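Local coordinates for protein ribokinase (Cryptococcus neoformans var. grubii serotype A, PDB 6CW5) that probably phosphorylates D-ribose at O-5, using ATP and a divalent cation such as magnesium, to give D-ribose 5-phosphate, at residues A[26-31]-A[43-48]; A[98-103]-A[117-122]. One frame throughout, in Å; residues are numbered along the deposited sequence.

Contact 1 of 2, residues A[26-31]-A[43-48]; sequences FFHLPH and GLTKRA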
ATOM      1  N   PHE A  26       6.011  20.576 -20.776  1.00 23.64           N
ATOM      2  CA  PHE A  26       5.034  21.595 -21.146  1.00 24.00           C
ATOM      3  C   PHE A  26       5.017  21.733 -22.664  1.00 20.91           C
ATOM      4  O   PHE A  26       5.965  22.262 -23.245  1.00 23.63           O
ATOM      5  CB  PHE A  26       5.374  22.940 -20.524  1.00 25.98           C
ATOM      6  CG  PHE A  26       5.254  22.956 -19.033  1.00 27.29           C
ATOM      7  CD1 PHE A  26       4.066  23.345 -18.432  1.00 31.45           C
ATOM      8  CD2 PHE A  26       6.325  22.572 -18.235  1.00 32.80           C
ATOM      9  CE1 PHE A  26       3.946  23.351 -17.047  1.00 31.99           C
ATOM     10  CE2 PHE A  26       6.213  22.577 -16.841  1.00 32.97           C
ATOM     11  CZ  PHE A  26       5.025  22.965 -16.256  1.00 32.32           C
ATOM     12  N   PHE A  27       3.912  21.317 -23.278  1.00 21.38           N
ATOM     13  CA  PHE A  27       3.662  21.502 -24.703  1.00 21.50           C
ATOM     14  C   PHE A  27       2.818  22.761 -24.897  1.00 26.10           C
ATOM     15  O   PHE A  27       1.647  22.803 -24.498  1.00 26.17           O
ATOM     16  CB  PHE A  27       2.960  20.270 -25.258  1.00 18.46           C
ATOM     17  CG  PHE A  27       3.833  19.064 -25.332  1.00 19.86           C
ATOM     18  CD1 PHE A  27       4.544  18.780 -26.486  1.00 24.92           C
ATOM     19  CD2 PHE A  27       3.927  18.189 -24.258  1.00 21.94           C
ATOM     20  CE1 PHE A  27       5.371  17.641 -26.549  1.00 25.68           C
ATOM     21  CE2 PHE A  27       4.732  17.063 -24.307  1.00 23.32           C
ATOM     22  CZ  PHE A  27       5.455  16.771 -25.449  1.00 24.13           C
ATOM     23  N   HIS A  28       3.403  23.785 -25.505  1.00 25.05           N
ATOM     24  CA  HIS A  28       2.677  25.032 -25.699  1.00 29.22           C
ATOM     25  C   HIS A  28       1.739  24.916 -26.895  1.00 29.42           C
ATOM     26  O   HIS A  28       2.163  24.567 -28.005  1.00 24.61           O
ATOM     27  CB  HIS A  28       3.681  26.177 -25.846  1.00 30.61           C
ATOM     28  CG  HIS A  28       4.642  26.234 -24.698  1.00 42.21           C
ATOM     29  ND1 HIS A  28       4.346  26.867 -23.510  1.00 42.25           N
ATOM     30  CD2 HIS A  28       5.860  25.665 -24.528  1.00 43.09           C
ATOM     31  CE1 HIS A  28       5.352  26.713 -22.669  1.00 46.67           C
ATOM     32  NE2 HIS A  28       6.285  25.989 -23.264  1.00 42.98           N
ATOM     33  N   LEU A  29       0.465  25.239 -26.678  1.00 24.42           N
ATOM     34  CA  LEU A  29      -0.577  24.978 -27.662  1.00 27.31           C
ATOM     35  C   LEU A  29      -1.562  26.138 -27.737  1.00 24.10           C
ATOM     36  O   LEU A  29      -1.734  26.869 -26.760  1.00 27.69           O
ATOM     37  CB  LEU A  29      -1.327  23.693 -27.283  1.00 25.94           C
ATOM     38  CG  LEU A  29      -0.551  22.401 -27.543  1.00 26.14           C
ATOM     39  CD1 LEU A  29      -1.087  21.318 -26.614  1.00 26.59           C
ATOM     40  CD2 LEU A  29      -0.720  21.996 -28.974  1.00 25.82           C
ATOM     41  N   PRO A  30      -2.221  26.335 -28.885  1.00 26.85           N
ATOM     42  CA  PRO A  30      -3.231  27.399 -28.943  1.00 29.66           C
ATOM     43  C   PRO A  30      -4.461  27.087 -28.121  1.00 34.15           C
ATOM     44  O   PRO A  30      -5.151  28.024 -27.697  1.00 32.42           O
ATOM     45  CB  PRO A  30      -3.561  27.506 -30.441  1.00 30.63           C
ATOM     46  CG  PRO A  30      -3.206  26.167 -30.995  1.00 31.07           C
ATOM     47  CD  PRO A  30      -2.054  25.653 -30.181  1.00 29.41           C
ATOM     48  N   HIS A  31      -4.746  25.810 -27.880  1.00 27.15           N
ATOM     49  CA  HIS A  31      -5.893  25.383 -27.086  1.00 24.91           C
ATOM     50  C   HIS A  31      -5.667  23.926 -26.760  1.00 29.15           C
ATOM     51  O   HIS A  31      -4.812  23.273 -27.364  1.00 29.26           O
ATOM     52  CB  HIS A  31      -7.212  25.557 -27.852  1.00 29.63           C
ATOM     53  CG  HIS A  31      -7.228  24.833 -29.160  1.00 35.80           C
ATOM     54  ND1 HIS A  31      -6.951  25.455 -30.361  1.00 38.30           N
ATOM     55  CD2 HIS A  31      -7.460  23.531 -29.454  1.00 31.78           C
ATOM     56  CE1 HIS A  31      -7.024  24.570 -31.338  1.00 37.29           C
ATOM     57  NE2 HIS A  31      -7.325  23.394 -30.811  1.00 41.06           N
ATOM     58  N   GLY A  43       6.105  24.802 -29.001  1.00 28.11           N
ATOM     59  CA  GLY A  43       7.303  24.766 -28.184  1.00 30.33           C
ATOM     60  C   GLY A  43       7.109  23.698 -27.130  1.00 31.10           C
ATOM     61  O   GLY A  43       5.986  23.272 -26.855  1.00 27.39           O
ATOM     62  N   LEU A  44       8.232  23.239 -26.581  1.00 26.43           N
ATOM     63  CA  LEU A  44       8.225  22.237 -25.519  1.00 24.70           C
ATOM     64  C   LEU A  44       9.240  22.682 -24.483  1.00 28.18           C
ATOM     65  O   LEU A  44      10.363  23.055 -24.834  1.00 29.99           O
ATOM     66  CB  LEU A  44       8.577  20.843 -26.061  1.00 26.93           C
ATOM     67  CG  LEU A  44       9.024  19.741 -25.117  1.00 27.92           C
ATOM     68  CD1 LEU A  44       7.895  19.391 -24.147  1.00 25.86           C
ATOM     69  CD2 LEU A  44       9.442  18.516 -25.917  1.00 31.29           C
ATOM     70  N   THR A  45       8.836  22.651 -23.218  1.00 27.25           N
ATOM     71  CA  THR A  45       9.690  23.012 -22.104  1.00 30.48           C
ATOM     72  C   THR A  45       9.671  21.842 -21.133  1.00 22.43           C
ATOM     73  O   THR A  45       8.602  21.371 -20.781  1.00 27.06           O
ATOM     74  CB  THR A  45       9.179  24.280 -21.402  1.00 44.51           C
ATOM     75  OG1 THR A  45       9.135  25.370 -22.329  1.00 52.52           O
ATOM     76  CG2 THR A  45      10.087  24.652 -20.243  1.00 51.33           C
ATOM     77  N   LYS A  46      10.849  21.352 -20.742  1.00 27.42           N
ATOM     78  CA  LYS A  46      10.933  20.289 -19.747  1.00 28.43           C
ATOM     79  C   LYS A  46      11.388  20.895 -18.432  1.00 25.58           C
ATOM     80  O   LYS A  46      12.359  21.657 -18.400  1.00 29.47           O
ATOM     81  CB  LYS A  46      11.905  19.184 -20.171  1.00 38.10           C
ATOM     82  CG  LYS A  46      11.381  18.243 -21.253  1.00 44.29           C
ATOM     83  CD  LYS A  46      12.192  16.934 -21.274  1.00 55.61           C
ATOM     84  CE  LYS A  46      11.926  16.127 -22.546  1.00 60.76           C
ATOM     85  NZ  LYS A  46      12.663  14.834 -22.558  1.00 64.36           N
ATOM     86  N   ARG A  47      10.708  20.544 -17.340  1.00 29.15           N
ATOM     87  CA  ARG A  47      11.079  21.091 -16.042  1.00 30.42           C
ATOM     88  C   ARG A  47      10.909  20.008 -14.993  1.00 28.81           C
ATOM     89  O   ARG A  47      10.113  19.086 -15.169  1.00 24.61           O
ATOM     90  CB  ARG A  47      10.221  22.317 -15.684  1.00 33.61           C
ATOM     91  CG  ARG A  47      10.232  23.417 -16.744  1.00 44.97           C
ATOM     92  CD  ARG A  47      10.145  24.775 -16.118  1.00 55.16           C
ATOM     93  NE  ARG A  47      10.176  25.859 -17.095  1.00 63.40           N
ATOM     94  CZ  ARG A  47      11.268  26.544 -17.409  1.00 67.92           C
ATOM     95  NH1 ARG A  47      12.423  26.251 -16.829  1.00 72.33           N
ATOM     96  NH2 ARG A  47      11.205  27.521 -18.304  1.00 74.32           N
ATOM     97  N   ALA A  48      11.685  20.114 -13.913  1.00 27.85           N
ATOM     98  CA  ALA A  48      11.452  19.246 -12.761  1.00 26.75           C
ATOM     99  C   ALA A  48      10.082  19.536 -12.165  1.00 23.03           C
ATOM    100  O   ALA A  48       9.672  20.693 -12.054  1.00 29.24           O
ATOM    101  CB  ALA A  48      12.534  19.464 -11.710  1.00 31.11           C
TER
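F26 and F27 pair with T45 and L44 in an antiparallel strand contact at one margin of the four-stranded sheet that forms the lid in ribokinases of the PfkB family. Strand 43-49 is outermost within this chain, and the short strand segments run 155° apart. F26 and T45 make a hydrogen-bonded pair, F26 N giving to T45 O at 2.7 Å and T45 N returning to F26 O at 2.9 Å. F27 and L44 follow as a non-hydrogen-bonded pair and meet on one face of the sheet. There the two side chains run alongside each other in the same direction, and L44 CD1 sits over the centre of the F27 ring, 3.8 Å from the centroid and 10° off its normal, in a CH-pi contact. The F26 ring lies on the other face, with T45 O at its edge and in its plane, while R47 CG approaches F26 CE2 at 4.1 Å. F26 also touches T277, and R47 comes close to G316; both partners are predicted potassium-site residues. The same face carries H28, whose ring turns its edge to the partner strand: H28 CD2 is 3.3 Å from G43 O, and H28 NE2 meets T45 OG1 at 3.1 Å in a nearly straight hydrogen bond of 169°.

Contact 2 of 2, residues A[98-103]-A[117-122]; sequences DEVTGR and VLHAGA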
ATOM      1  N   ASP A  98      16.101   0.157 -14.997  1.00 39.59           N
ATOM      2  CA  ASP A  98      15.143  -0.267 -16.015  1.00 48.69           C
ATOM      3  C   ASP A  98      13.748   0.320 -15.776  1.00 38.26           C
ATOM      4  O   ASP A  98      12.744  -0.273 -16.172  1.00 41.82           O
ATOM      5  CB  ASP A  98      15.050  -1.794 -16.100  1.00 57.65           C
ATOM      6  CG  ASP A  98      16.383  -2.452 -16.374  1.00 68.28           C
ATOM      7  OD1 ASP A  98      17.221  -1.853 -17.082  1.00 71.43           O
ATOM      8  OD2 ASP A  98      16.587  -3.580 -15.883  1.00 73.31           O
ATOM      9  N   GLU A  99      13.667   1.470 -15.120  1.00 39.78           N
ATOM     10  CA  GLU A  99      12.413   2.197 -14.952  1.00 35.48           C
ATOM     11  C   GLU A  99      12.645   3.642 -15.356  1.00 36.91           C
ATOM     12  O   GLU A  99      13.774   4.126 -15.335  1.00 33.04           O
ATOM     13  CB  GLU A  99      11.894   2.142 -13.512  1.00 38.89           C
ATOM     14  CG  GLU A  99      10.515   2.756 -13.321  1.00 40.18           C
ATOM     15  CD  GLU A  99       9.471   2.234 -14.298  1.00 42.43           C
ATOM     16  OE1 GLU A  99       8.753   1.274 -13.947  1.00 46.22           O
ATOM     17  OE2 GLU A  99       9.354   2.779 -15.419  1.00 41.70           O
ATOM     18  N   VAL A 100      11.582   4.330 -15.763  1.00 30.63           N
ATOM     19  CA  VAL A 100      11.706   5.743 -16.095  1.00 25.33           C
ATOM     20  C   VAL A 100      11.072   6.561 -14.981  1.00 24.94           C
ATOM     21  O   VAL A 100      10.134   6.122 -14.301  1.00 24.18           O
ATOM     22  CB  VAL A 100      11.085   6.104 -17.463  1.00 25.46           C
ATOM     23  CG1 VAL A 100      11.870   5.440 -18.605  1.00 34.20           C
ATOM     24  CG2 VAL A 100       9.597   5.750 -17.510  1.00 27.76           C
ATOM     25  N   THR A 101      11.607   7.761 -14.788  1.00 21.82           N
ATOM     26  CA  THR A 101      10.965   8.727 -13.911  1.00 20.99           C
ATOM     27  C   THR A 101       9.542   9.000 -14.397  1.00 22.97           C
ATOM     28  O   THR A 101       9.277   9.036 -15.606  1.00 22.71           O
ATOM     29  CB  THR A 101      11.814  10.006 -13.900  1.00 25.59           C
ATOM     30  OG1 THR A 101      13.149   9.664 -13.485  1.00 26.10           O
ATOM     31  CG2 THR A 101      11.261  11.037 -12.919  1.00 20.81           C
ATOM     32  N   GLY A 102       8.618   9.183 -13.448  1.00 19.93           N
ATOM     33  CA  GLY A 102       7.271   9.550 -13.818  1.00 19.43           C
ATOM     34  C   GLY A 102       7.249  10.844 -14.606  1.00 25.77           C
ATOM     35  O   GLY A 102       8.156  11.685 -14.528  1.00 23.19           O
ATOM     36  N   ARG A 103       6.198  10.990 -15.407  1.00 19.99           N
ATOM     37  CA  ARG A 103       6.099  12.105 -16.338  1.00 19.49           C
ATOM     38  C   ARG A 103       4.746  12.776 -16.199  1.00 22.69           C
ATOM     39  O   ARG A 103       3.734  12.108 -15.943  1.00 23.37           O
ATOM     40  CB  ARG A 103       6.300  11.625 -17.779  1.00 22.24           C
ATOM     41  CG  ARG A 103       7.686  11.024 -18.009  1.00 29.98           C
ATOM     42  CD  ARG A 103       7.724  10.271 -19.286  1.00 34.42           C
ATOM     43  NE  ARG A 103       7.429  11.169 -20.393  1.00 27.55           N
ATOM     44  CZ  ARG A 103       7.175  10.753 -21.619  1.00 29.85           C
ATOM     45  NH1 ARG A 103       7.200   9.452 -21.888  1.00 33.01           N
ATOM     46  NH2 ARG A 103       6.904  11.636 -22.571  1.00 35.02           N
ATOM     47  N   VAL A 117      -1.685  14.928 -18.251  1.00 21.19           N
ATOM     48  CA  VAL A 117      -1.724  13.470 -18.314  1.00 19.48           C
ATOM     49  C   VAL A 117      -0.519  12.954 -17.551  1.00 23.32           C
ATOM     50  O   VAL A 117       0.618  13.296 -17.887  1.00 21.92           O
ATOM     51  CB  VAL A 117      -1.699  12.960 -19.752  1.00 23.34           C
ATOM     52  CG1 VAL A 117      -1.491  11.442 -19.747  1.00 21.46           C
ATOM     53  CG2 VAL A 117      -3.031  13.360 -20.479  1.00 26.05           C
ATOM     54  N   LEU A 118      -0.758  12.128 -16.535  1.00 18.50           N
ATOM     55  CA  LEU A 118       0.338  11.574 -15.747  1.00 19.80           C
ATOM     56  C   LEU A 118       0.727  10.201 -16.275  1.00 23.73           C
ATOM     57  O   LEU A 118      -0.123   9.420 -16.708  1.00 27.95           O
ATOM     58  CB  LEU A 118      -0.093  11.452 -14.281  1.00 22.11           C
ATOM     59  CG  LEU A 118      -0.398  12.740 -13.544  1.00 22.14           C
ATOM     60  CD1 LEU A 118      -0.880  12.391 -12.118  1.00 25.57           C
ATOM     61  CD2 LEU A 118       0.845  13.631 -13.525  1.00 28.56           C
ATOM     62  N   HIS A 119       2.021   9.903 -16.257  1.00 21.21           N
ATOM     63  CA  HIS A 119       2.495   8.543 -16.452  1.00 16.58           C
ATOM     64  C   HIS A 119       3.286   8.197 -15.208  1.00 21.09           C
ATOM     65  O   HIS A 119       4.274   8.864 -14.917  1.00 22.40           O
ATOM     66  CB  HIS A 119       3.372   8.447 -17.713  1.00 19.84           C
ATOM     67  CG  HIS A 119       4.163   7.184 -17.802  1.00 24.26           C
ATOM     68  ND1 HIS A 119       3.583   5.958 -18.048  1.00 27.31           N
ATOM     69  CD2 HIS A 119       5.485   6.948 -17.635  1.00 27.49           C
ATOM     70  CE1 HIS A 119       4.513   5.022 -18.052  1.00 26.23           C
ATOM     71  NE2 HIS A 119       5.681   5.596 -17.812  1.00 32.25           N
ATOM     72  N   ALA A 120       2.812   7.208 -14.442  1.00 20.69           N
ATOM     73  CA  ALA A 120       3.361   6.969 -13.106  1.00 22.46           C
ATOM     74  C   ALA A 120       4.843   6.633 -13.146  1.00 20.11           C
ATOM     75  O   ALA A 120       5.626   7.157 -12.342  1.00 18.98           O
ATOM     76  CB  ALA A 120       2.613   5.830 -12.430  1.00 18.80           C
ATOM     77  N   GLY A 121       5.235   5.701 -14.017  1.00 18.02           N
ATOM     78  CA  GLY A 121       6.647   5.299 -14.065  1.00 18.23           C
ATOM     79  C   GLY A 121       7.132   4.864 -12.687  1.00 21.62           C
ATOM     80  O   GLY A 121       6.440   4.147 -11.953  1.00 19.22           O
ATOM     81  N   ALA A 122       8.315   5.353 -12.302  1.00 21.11           N
ATOM     82  CA  ALA A 122       8.913   4.972 -11.024  1.00 21.87           C
ATOM     83  C   ALA A 122       8.102   5.427  -9.825  1.00 19.71           C
ATOM     84  O   ALA A 122       8.307   4.908  -8.719  1.00 17.36           O
ATOM     85  CB  ALA A 122      10.338   5.549 -10.927  1.00 21.83           C
TER
HETATM   86  O   HOH W   1       7.316   3.145 -16.990  1.00 37.76           O
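E99 lays its side chain over the backbone joining G121 to A122, E99 CG touching A122 CB at 3.7 Å, at the open end of the beta hairpin formed by strands 102-109 and 115-119. With CG anti to the backbone N (chi1 -174°) and the chain bent at chi2, the carboxylate folds back along its own segment. E99 OE2 accepts V100 N on its anti lone pair at 2.7 Å and also accepts a hydrogen bond from a water. That water reaches H119 NE2 at 3.1 Å, bridging the two segments. V100 CG2 comes in at the edge of the H119 ring, the two side chains crossing at about a right angle, while G121 N lies over one ring face toward the rim. Next to this polar group R103 and H119 form an antiparallel hydrogen-bonded pair, and the guanidinium of R103 goes on to a salt bridge with E25. Facing G102 and G121 bring their CA atoms to 4.3 Å; G121 has positive phi, and G102 CA lies 3.3 Å from A120 O. L118 reaches N22 and E146, predicted substrate-binding residues. Past the glycines, A122 N gives a hydrogen bond to V100 O at 2.8 Å, nearly along the C=O axis.

Overall arrangement
From the N terminus, strand 22-29 runs out, an irregular connection of 13 residues turns the chain, and strand 43-49 returns beside it, so contact 1 closes the first loop. Helix 51-61, strand 66-73, helix 77-85 and strand 93-96 follow before contact 2 opens. Its own loop is the hairpin of strands 102-109 and 115-119. The two closures are in series, neither nested nor crossed. They are linked through one sheet, in the order 43-49, 22-29, 102-109, 115-119: contact 1 joins the first two strands, contact 2 the last two, and parallel pairing of 22-29 with 102-109 unites them. Their centres lie about 18 Å apart and their nearest atoms about 6 Å, so the contacts do not touch.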